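Local coordinates for endoglucanase (Thermotoga maritima, PDB 1VHO), which probably acts as a metal-dependent aminopeptidase of the M42 family, whose members bind two divalent cations per subunit, at residues 51-56 with 193-198; 64-69 with 178-183. One frame throughout, in Å; residues are numbered along the deposited sequence.

Interaction 1: residues 51-56 with 193-198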
loop_
_atom_site.group_PDB
_atom_site.type_symbol
_atom_site.label_atom_id
_atom_site.label_comp_id
_atom_site.label_asym_id
_atom_site.label_seq_id
_atom_site.Cartn_x
_atom_site.Cartn_y
_atom_site.Cartn_z
ATOM N N ILE A 51 -11.271 9.425 -0.993
ATOM C CA ILE A 51 -10.565 10.660 -1.394
ATOM C C ILE A 51 -10.721 11.702 -0.308
ATOM O O ILE A 51 -11.865 12.067 0.049
ATOM C CB ILE A 51 -11.022 11.231 -2.753
ATOM C CG1 ILE A 51 -10.646 10.298 -3.892
ATOM C CG2 ILE A 51 -10.334 12.616 -2.983
ATOM C CD1 ILE A 51 -11.532 9.075 -4.100
ATOM N N GLY A 52 -9.625 12.114 0.331
ATOM C CA GLY A 52 -9.711 13.138 1.399
ATOM C C GLY A 52 -9.555 14.499 0.692
ATOM O O GLY A 52 -8.618 14.588 -0.149
ATOM N N TYR A 53 -10.342 15.489 1.034
ATOM C CA TYR A 53 -10.205 16.804 0.376
ATOM C C TYR A 53 -9.880 17.892 1.381
ATOM O O TYR A 53 -10.572 18.062 2.396
ATOM C CB TYR A 53 -11.477 17.148 -0.402
ATOM C CG TYR A 53 -11.533 18.577 -0.901
ATOM C CD1 TYR A 53 -10.556 19.048 -1.762
ATOM C CD2 TYR A 53 -12.530 19.458 -0.507
ATOM C CE1 TYR A 53 -10.576 20.337 -2.245
ATOM C CE2 TYR A 53 -12.571 20.765 -0.993
ATOM C CZ TYR A 53 -11.591 21.184 -1.863
ATOM O OH TYR A 53 -11.571 22.472 -2.360
ATOM N N LYS A 54 -8.756 18.563 1.142
ATOM C CA LYS A 54 -8.323 19.637 2.055
ATOM C C LYS A 54 -8.176 20.922 1.228
ATOM O O LYS A 54 -7.338 21.030 0.317
ATOM C CB LYS A 54 -7.050 19.256 2.780
ATOM C CG LYS A 54 -6.433 20.308 3.672
ATOM C CD LYS A 54 -7.338 20.736 4.810
ATOM C CE LYS A 54 -6.783 22.009 5.472
ATOM N NZ LYS A 54 -5.395 21.809 5.929
ATOM N N LYS A 55 -9.109 21.842 1.473
ATOM C CA LYS A 55 -9.115 23.102 0.723
ATOM C C LYS A 55 -7.945 23.985 1.098
ATOM O O LYS A 55 -7.531 24.044 2.256
ATOM C CB LYS A 55 -10.440 23.854 0.996
ATOM C CG LYS A 55 -10.481 25.260 0.425
ATOM C CD LYS A 55 -11.824 25.939 0.599
ATOM C CE LYS A 55 -12.527 26.160 -0.736
ATOM N NZ LYS A 55 -13.753 27.010 -0.549
ATOM N N GLY A 56 -7.370 24.614 0.090
ATOM C CA GLY A 56 -6.248 25.545 0.309
ATOM C C GLY A 56 -6.775 26.938 -0.105
ATOM O O GLY A 56 -7.935 27.252 0.199
ATOM N N PRO A 193 -1.554 27.221 -0.203
ATOM C CA PRO A 193 -2.243 27.729 -1.357
ATOM C C PRO A 193 -2.926 26.689 -2.219
ATOM O O PRO A 193 -3.972 26.924 -2.813
ATOM C CB PRO A 193 -1.145 28.422 -2.188
ATOM C CG PRO A 193 0.003 28.605 -1.252
ATOM C CD PRO A 193 -0.077 27.437 -0.298
ATOM N N TRP A 194 -2.348 25.485 -2.315
ATOM C CA TRP A 194 -2.956 24.466 -3.167
ATOM C C TRP A 194 -4.123 23.736 -2.497
ATOM O O TRP A 194 -4.118 23.550 -1.279
ATOM C CB TRP A 194 -1.860 23.407 -3.476
ATOM C CG TRP A 194 -0.820 23.880 -4.434
ATOM C CD1 TRP A 194 0.345 24.552 -4.143
ATOM C CD2 TRP A 194 -0.853 23.730 -5.848
ATOM N NE1 TRP A 194 1.037 24.815 -5.295
ATOM C CE2 TRP A 194 0.315 24.342 -6.363
ATOM C CE3 TRP A 194 -1.752 23.153 -6.735
ATOM C CZ2 TRP A 194 0.588 24.368 -7.722
ATOM C CZ3 TRP A 194 -1.483 23.195 -8.092
ATOM C CH2 TRP A 194 -0.307 23.798 -8.576
ATOM N N ASP A 195 -5.099 23.343 -3.296
ATOM C CA ASP A 195 -6.206 22.517 -2.800
ATOM C C ASP A 195 -5.619 21.092 -2.896
ATOM O O ASP A 195 -4.997 20.785 -3.931
ATOM C CB ASP A 195 -7.444 22.655 -3.659
ATOM C CG ASP A 195 -8.114 24.031 -3.441
ATOM O OD1 ASP A 195 -7.831 24.720 -2.451
ATOM O OD2 ASP A 195 -8.920 24.377 -4.315
ATOM N N VAL A 196 -5.770 20.283 -1.869
ATOM C CA VAL A 196 -5.141 18.955 -1.903
ATOM C C VAL A 196 -6.146 17.829 -1.915
ATOM O O VAL A 196 -7.088 17.834 -1.098
ATOM C CB VAL A 196 -4.220 18.818 -0.670
ATOM C CG1 VAL A 196 -3.647 17.407 -0.544
ATOM C CG2 VAL A 196 -3.062 19.833 -0.774
ATOM N N TYR A 197 -5.928 16.853 -2.789
ATOM C CA TYR A 197 -6.792 15.697 -2.881
ATOM C C TYR A 197 -5.911 14.461 -2.607
ATOM O O TYR A 197 -4.916 14.279 -3.301
ATOM C CB TYR A 197 -7.446 15.540 -4.236
ATOM C CG TYR A 197 -8.393 16.684 -4.571
ATOM C CD1 TYR A 197 -7.863 17.906 -5.000
ATOM C CD2 TYR A 197 -9.764 16.554 -4.401
ATOM C CE1 TYR A 197 -8.690 18.964 -5.286
ATOM C CE2 TYR A 197 -10.599 17.629 -4.695
ATOM C CZ TYR A 197 -10.068 18.804 -5.158
ATOM O OH TYR A 197 -10.868 19.884 -5.478
ATOM N N VAL A 198 -6.279 13.717 -1.573
ATOM C CA VAL A 198 -5.467 12.539 -1.183
ATOM C C VAL A 198 -6.273 11.312 -1.499
ATOM O O VAL A 198 -7.348 11.091 -0.906
ATOM C CB VAL A 198 -5.056 12.695 0.278
ATOM C CG1 VAL A 198 -4.188 11.548 0.689
ATOM C CG2 VAL A 198 -4.282 14.013 0.483
HETATM O O HOH W 1 -10.854 22.820 -5.046
#

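Interaction 2: residues 64-69 with 178-183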
loop_
_atom_site.group_PDB
_atom_site.type_symbol
_atom_site.label_atom_id
_atom_site.label_comp_id
_atom_site.label_asym_id
_atom_site.label_seq_id
_atom_site.Cartn_x
_atom_site.Cartn_y
_atom_site.Cartn_z
ATOM N N PHE A 64 -2.499 13.421 -4.580
ATOM C CA PHE A 64 -1.515 12.464 -4.073
ATOM C C PHE A 64 -2.227 11.094 -4.107
ATOM O O PHE A 64 -3.387 11.057 -3.651
ATOM C CB PHE A 64 -1.039 12.775 -2.671
ATOM C CG PHE A 64 -0.375 14.113 -2.472
ATOM C CD1 PHE A 64 0.487 14.636 -3.423
ATOM C CD2 PHE A 64 -0.639 14.868 -1.346
ATOM C CE1 PHE A 64 1.064 15.891 -3.241
ATOM C CE2 PHE A 64 -0.030 16.098 -1.134
ATOM C CZ PHE A 64 0.826 16.613 -2.085
ATOM N N PHE A 65 -1.568 10.046 -4.572
ATOM C CA PHE A 65 -2.271 8.768 -4.715
ATOM C C PHE A 65 -1.535 7.601 -4.051
ATOM O O PHE A 65 -0.308 7.479 -4.215
ATOM C CB PHE A 65 -2.328 8.433 -6.238
ATOM C CG PHE A 65 -3.137 9.383 -7.097
ATOM C CD1 PHE A 65 -2.510 10.497 -7.682
ATOM C CD2 PHE A 65 -4.471 9.184 -7.304
ATOM C CE1 PHE A 65 -3.269 11.362 -8.461
ATOM C CE2 PHE A 65 -5.234 10.044 -8.097
ATOM C CZ PHE A 65 -4.610 11.150 -8.674
ATOM N N ALA A 66 -2.278 6.636 -3.512
ATOM C CA ALA A 66 -1.655 5.435 -2.912
ATOM C C ALA A 66 -2.603 4.236 -3.053
ATOM O O ALA A 66 -3.824 4.453 -3.078
ATOM C CB ALA A 66 -1.365 5.683 -1.430
ATOM N N HIS A 67 -2.066 3.042 -3.240
ATOM C CA HIS A 67 -2.919 1.841 -3.301
ATOM C C HIS A 67 -3.202 1.409 -1.842
ATOM O O HIS A 67 -2.411 1.735 -0.936
ATOM C CB HIS A 67 -2.174 0.691 -3.981
ATOM C CG HIS A 67 -1.797 0.882 -5.403
ATOM N ND1 HIS A 67 -2.670 0.593 -6.443
ATOM C CD2 HIS A 67 -0.636 1.310 -5.981
ATOM C CE1 HIS A 67 -2.073 0.830 -7.591
ATOM N NE2 HIS A 67 -0.845 1.256 -7.337
ATOM N N VAL A 68 -4.220 0.578 -1.619
ATOM C CA VAL A 68 -4.534 0.194 -0.238
ATOM C C VAL A 68 -4.594 -1.308 -0.004
ATOM O O VAL A 68 -4.555 -1.705 1.178
ATOM C CB VAL A 68 -5.875 0.758 0.277
ATOM C CG1 VAL A 68 -5.990 2.279 0.148
ATOM C CG2 VAL A 68 -7.059 0.126 -0.425
ATOM N N ASP A 69 -4.726 -2.112 -1.070
ATOM C CA ASP A 69 -4.889 -3.547 -0.867
ATOM C C ASP A 69 -3.658 -4.317 -0.504
ATOM O O ASP A 69 -2.508 -3.833 -0.388
ATOM C CB ASP A 69 -5.585 -4.173 -2.123
ATOM C CG ASP A 69 -4.679 -4.265 -3.338
ATOM O OD1 ASP A 69 -3.626 -3.587 -3.367
ATOM O OD2 ASP A 69 -4.957 -4.983 -4.325
ATOM N N GLY A 178 0.201 5.410 5.023
ATOM C CA GLY A 178 0.730 6.082 6.224
ATOM C C GLY A 178 1.297 7.478 5.817
ATOM O O GLY A 178 1.052 8.473 6.486
ATOM N N VAL A 179 2.052 7.531 4.720
ATOM C CA VAL A 179 2.604 8.832 4.271
ATOM C C VAL A 179 1.459 9.821 4.024
ATOM O O VAL A 179 1.447 10.960 4.500
ATOM C CB VAL A 179 3.333 8.687 2.905
ATOM C CG1 VAL A 179 3.670 10.120 2.351
ATOM C CG2 VAL A 179 4.583 7.857 2.996
ATOM N N LEU A 180 0.410 9.357 3.315
ATOM C CA LEU A 180 -0.686 10.286 2.987
ATOM C C LEU A 180 -1.477 10.708 4.207
ATOM O O LEU A 180 -1.957 11.870 4.257
ATOM C CB LEU A 180 -1.537 9.709 1.852
ATOM C CG LEU A 180 -0.735 9.447 0.544
ATOM C CD1 LEU A 180 -1.717 9.138 -0.581
ATOM C CD2 LEU A 180 0.083 10.707 0.178
ATOM N N VAL A 181 -1.610 9.796 5.178
ATOM C CA VAL A 181 -2.320 10.201 6.433
ATOM C C VAL A 181 -1.490 11.288 7.125
ATOM O O VAL A 181 -2.060 12.327 7.567
ATOM C CB VAL A 181 -2.481 8.980 7.362
ATOM C CG1 VAL A 181 -2.911 9.435 8.773
ATOM C CG2 VAL A 181 -3.557 8.047 6.782
ATOM N N LYS A 182 -0.177 11.088 7.183
ATOM C CA LYS A 182 0.718 12.078 7.837
ATOM C C LYS A 182 0.728 13.397 7.066
ATOM O O LYS A 182 0.831 14.479 7.680
ATOM C CB LYS A 182 2.119 11.514 8.026
ATOM C CG LYS A 182 2.216 10.361 9.043
ATOM C CD LYS A 182 1.833 10.770 10.465
ATOM C CE LYS A 182 2.907 11.587 11.141
ATOM N NZ LYS A 182 2.572 11.900 12.547
ATOM N N VAL A 183 0.663 13.363 5.737
ATOM C CA VAL A 183 0.614 14.648 4.999
ATOM C C VAL A 183 -0.579 15.493 5.488
ATOM O O VAL A 183 -0.479 16.702 5.702
ATOM C CB VAL A 183 0.407 14.397 3.496
ATOM C CG1 VAL A 183 0.131 15.693 2.720
ATOM C CG2 VAL A 183 1.639 13.723 2.898
#

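Interaction 1: residues 51-56 with 193-198
Tyr53 and Tyr197 face each other as a non-hydrogen-bonded pair between antiparallel strands of the mixed sheet in the M42 peptidase fold: strand 50-54, which adjoins the outermost strand 41-44, and strand 195-201. Their rings form an offset stack, centroids 4.7 Å apart and planes at 30°. The CD1 side of Tyr53 does the touching: CD1 lies over one face of the Tyr197 ring, toward its rim, and comes within 3.3 Å of Tyr197 CE2. Different first torsions (Tyr53 CG anti to its backbone N, chi1 169°; Tyr197 CG anti to its carbonyl carbon, chi1 -64°) let the side chains lie side by side, pointing the same way. An alanine in place of Tyr197 would probably leave the Tyr53 ring without its stacking partner and Lys61 NZ without the hydroxyl it bonds. Two hydrogen-bonded pairs, Gly52 with Val198 and Lys54 with Val196, flank the stack and fix the register; Val196 N reaches Lys54 O at 2.8 Å. On the face bearing Val196 and Val198, helix 171-187 covers the sheet. Beyond Lys54 the backbone pairing gives way to a side chain: Gly56 N donates to Asp195 OD1 on its anti side, somewhat out of the carboxylate plane, 2.6 Å away. The other carboxylate oxygen, Asp195 OD2, accepts a water bond of 2.6 Å, and the same water lies 2.8 Å from Tyr53 OH.

Interaction 2: residues 64-69 with 178-183
Leu180 reaches from helix 171-187 to the strand that carries Phe64 and Ala66, and its two methyl groups divide the work. The side-chain contacts across the segments are apolar, and no hydrogen bond crosses. CD2 of Leu180 meets Phe64 at the root of the side chain, 3.7 Å from Phe64 CB, while CD1 rests 3.6 Å from Ala66 CB and also approaches the backbone between them, 3.8 Å from Phe65 C. In Leu180, chi1 of -59° sets CG anti to its own carbonyl carbon, and chi2 of -169° turns CD1 toward Ala66. The branched end spans two residues that point to the same side of the strand. One turn further along the helix, Val183 offers a single methyl to the aromatic ring: CG1 lies 3.9 Å from Phe64 CE2, and the two side chains cross obliquely. Phe64 is met chiefly at CB by Leu180 and at CE2 of its ring by Val183.

The polar bonding runs within the elements or to their neighbours. Val183 N bonds Val179 O in the helix, and Phe64 and Ala66 pair through their backbones with strand 195-201. Phe65, alternating to the other side, points away from the helix; a cacodylate ion, probably from the crystallisation liquor, lies about 3 Å from its side chain at the nearest atoms.

Other apolar residues complete the layer, since Leu180 also packs on Met226 of strand 222-229 and Val183 on Leu327 of helix 317-333. The axes of strand 64-67 and helix 178-183 approach to 9.0 Å, with 145° between their N-to-C directions. This is helix-on-sheet packing of an alpha/beta core, and the strand ends at His67, a predicted ligand of the first zinc site in this M42 peptidase fold.

How the interactions relate
Both interactions build on the mixed sheet, where strands 195-201 and 61-67 lie side by side, but at different depths. Interaction 1 lies toward the sheet's edge, its centre about 20 Å from the centre of the chain, and is partly buried; interaction 2 is fully buried, its centre about 8 Å from that point. Their chemistry follows: backbone hydrogen bonds, a tyrosine stack and a water in the first; methyl groups packed on a phenylalanine, an alanine and strand backbone in the second. Tyr197 O and Phe64 N are 2.9 Å apart, a probable hydrogen bond, and Val198 CG1 packs 3.4 Å from Leu180 CB, so the helix of interaction 2 also covers strand 195-201.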